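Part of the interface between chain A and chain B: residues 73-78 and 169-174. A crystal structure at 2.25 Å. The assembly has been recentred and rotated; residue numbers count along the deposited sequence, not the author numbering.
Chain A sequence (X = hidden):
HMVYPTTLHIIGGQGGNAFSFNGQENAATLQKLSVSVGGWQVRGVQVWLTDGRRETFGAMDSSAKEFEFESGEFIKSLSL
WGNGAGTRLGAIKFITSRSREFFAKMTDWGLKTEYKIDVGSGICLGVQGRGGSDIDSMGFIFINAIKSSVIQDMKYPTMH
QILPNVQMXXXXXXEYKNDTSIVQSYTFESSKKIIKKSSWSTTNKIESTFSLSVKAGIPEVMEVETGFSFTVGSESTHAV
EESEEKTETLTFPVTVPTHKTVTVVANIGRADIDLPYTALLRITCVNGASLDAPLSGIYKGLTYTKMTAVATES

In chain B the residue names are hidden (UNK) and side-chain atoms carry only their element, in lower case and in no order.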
# COMPACT_ATOMS: atom_id res chain seq x y z
N GLU A 73 -3.07 7.11 19.08
CA GLU A 73 -3.68 8.15 19.95
C GLU A 73 -2.61 8.89 20.71
O GLU A 73 -1.79 8.27 21.37
CB GLU A 73 -4.65 7.50 20.94
CG GLU A 73 -5.47 8.50 21.73
CD GLU A 73 -6.47 7.84 22.67
OE1 GLU A 73 -6.23 6.67 23.05
OE2 GLU A 73 -7.47 8.53 23.05
N PHE A 74 -2.62 10.23 20.63
CA PHE A 74 -1.65 11.01 21.37
C PHE A 74 -2.33 12.03 22.28
O PHE A 74 -3.54 12.10 22.32
CB PHE A 74 -0.64 11.68 20.43
CG PHE A 74 -1.24 12.60 19.42
CD1 PHE A 74 -1.69 12.11 18.19
CD2 PHE A 74 -1.31 13.97 19.66
CE1 PHE A 74 -2.24 12.98 17.25
CE2 PHE A 74 -1.84 14.86 18.71
CZ PHE A 74 -2.32 14.36 17.49
N ILE A 75 -1.53 12.82 23.00
CA ILE A 75 -2.08 13.80 23.95
C ILE A 75 -2.18 15.17 23.33
O ILE A 75 -1.22 15.68 22.77
CB ILE A 75 -1.24 13.84 25.23
CG1 ILE A 75 -1.36 12.52 25.98
CG2 ILE A 75 -1.71 14.96 26.13
CD1 ILE A 75 -0.45 12.40 27.19
N LYS A 76 -3.38 15.74 23.39
CA LYS A 76 -3.65 17.06 22.84
C LYS A 76 -3.42 18.17 23.86
O LYS A 76 -3.00 19.30 23.54
CB LYS A 76 -5.09 17.06 22.30
CG LYS A 76 -5.70 18.41 22.06
CD LYS A 76 -7.06 18.23 21.37
CE LYS A 76 -8.10 17.71 22.34
NZ LYS A 76 -9.45 17.84 21.77
N SER A 77 -3.72 17.88 25.11
CA SER A 77 -3.53 18.87 26.19
C SER A 77 -3.32 18.14 27.50
O SER A 77 -3.80 17.04 27.69
CB SER A 77 -4.72 19.82 26.28
OG SER A 77 -5.89 19.13 26.67
N LEU A 78 -2.58 18.76 28.39
CA LEU A 78 -2.30 18.25 29.71
C LEU A 78 -2.27 19.39 30.70
O LEU A 78 -1.69 20.42 30.43
CB LEU A 78 -0.93 17.58 29.69
CG LEU A 78 -0.37 17.18 31.08
CD1 LEU A 78 -1.01 15.91 31.54
CD2 LEU A 78 1.13 16.98 31.03
N UNK B 169 -10.56 19.23 13.56
CA UNK B 169 -10.14 18.52 14.73
C UNK B 169 -9.06 19.37 15.40
O UNK B 169 -8.16 19.92 14.70
c UNK B 169 -9.44 17.19 14.42
o UNK B 169 -9.28 14.43 12.07
c UNK B 169 -8.91 15.24 12.93
c UNK B 169 -9.85 16.41 13.19
o UNK B 169 -7.85 15.11 13.60
N UNK B 170 -9.08 19.40 16.73
CA UNK B 170 -8.06 20.08 17.48
C UNK B 170 -6.82 19.20 17.59
O UNK B 170 -6.89 17.98 17.69
o UNK B 170 -9.61 21.23 21.34
c UNK B 170 -8.53 20.43 18.88
c UNK B 170 -9.64 21.47 18.94
o UNK B 170 -10.73 22.91 20.46
c UNK B 170 -10.03 21.88 20.35
N UNK B 171 -5.68 19.83 17.54
CA UNK B 171 -4.43 19.09 17.63
C UNK B 171 -3.70 19.43 18.92
O UNK B 171 -3.13 18.55 19.60
c UNK B 171 -2.17 18.76 16.60
c UNK B 171 -4.17 18.93 15.16
c UNK B 171 -3.53 19.44 13.90
c UNK B 171 -3.52 19.43 16.43
N UNK B 172 -3.66 20.72 19.26
CA UNK B 172 -2.91 21.13 20.45
C UNK B 172 -3.45 22.38 21.06
O UNK B 172 -3.85 23.31 20.36
c UNK B 172 0.92 21.74 20.82
c UNK B 172 1.79 22.34 21.89
n UNK B 172 3.20 22.08 21.56
c UNK B 172 -0.54 21.76 21.24
c UNK B 172 -1.43 21.30 20.10
N UNK B 173 -3.39 22.44 22.38
CA UNK B 173 -3.76 23.65 23.10
C UNK B 173 -2.70 23.99 24.14
O UNK B 173 -2.29 23.15 24.92
o UNK B 173 -7.78 24.09 24.70
c UNK B 173 -5.52 24.81 24.55
c UNK B 173 -6.88 24.81 25.20
o UNK B 173 -7.04 25.57 26.18
c UNK B 173 -5.13 23.51 23.80
N UNK B 174 -2.29 25.24 24.14
CA UNK B 174 -1.28 25.73 25.04
C UNK B 174 -1.69 27.12 25.52
O UNK B 174 -2.40 27.86 24.87
s UNK B 174 1.33 25.37 26.75
c UNK B 174 1.28 26.10 25.10
c UNK B 174 0.07 25.74 24.30
c UNK B 174 2.68 26.28 27.52
O HOH W 1 -0.72 17.83 20.46

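Position 169 of chain B carries three side-chain carbons in a row, the third bearing two oxygens. That is a carboxylate on a two-carbon stem. Position 169 makes no contact with residues 73-78 of chain A. The residue is glutamate, Glu B169.

Position 170 has the same make-up: three carbons, the last holding two oxygens. Here the carboxylate reaches chain A. One oxygen of position 170 lies 3.4 Å from Lys A76 NZ, and opposite charges favour the approach. The atoms again give glutamate. The pair Lys A76 NZ to Glu B170 OE2, at 3.4 Å, is a salt bridge with a weak hydrogen bond in it.

Position 171 has four carbons and no other element. The side chain forks at its first carbon, and one arm is two carbons long. Its CA-to-CB bond points away from chain A, yet the one-carbon arm of position 171 comes within 4.4 Å of Phe A74 CE2, an apolar contact. The backbone lies closer: the O of position 171 is 4.0 Å from Phe A74 CE2, at the ring edge and near the ring plane. The same O of position 171 is 3.6 Å from Lys A76 CG. The residue is isoleucine, and the one-carbon arm is Ile B171 CG2.

Position 172 shows four carbons in a row ending in nitrogen. CA-to-CB points away from chain A. The backbone makes the close contact: the CA of position 172 donates a CA-H...O contact to Lys A76 O at 3.6 Å. The residue is lysine. All four chi angles are t, so the chain is extended, and Lys B172 NZ is hydrogen-bonded elsewhere in the structure.

Position 173 has three carbons, the third with two oxygens. Its first side-chain carbon, the CB of position 173, is 4.5 Å from Ser A77 CB. The backbone N of position 173 gives a weak hydrogen bond to Lys A76 O at 3.4 Å. The residue is glutamate, Glu B173.

Position 174 has two carbons, a sulfur and one more carbon, unbranched. It does not touch the chain A stretch. The residue is methionine, Met B174.

The contact centres on Lys A76, which has the largest covered area in either stretch. Its carbonyl oxygen receives the backbone of Lys B172 and Glu B173, while its ammonium group meets Glu B170. Phe A74 adds an apolar contact with Ile B171. Water 1 bridges the backbones, its O 3.2 Å from Ile A75 O and 2.7 Å from Ile B171 O. The touching segments run 51° apart, and their direct backbone hydrogen bonding is limited to one weak bond.

Chain B, residues 169-174: EEIKEM
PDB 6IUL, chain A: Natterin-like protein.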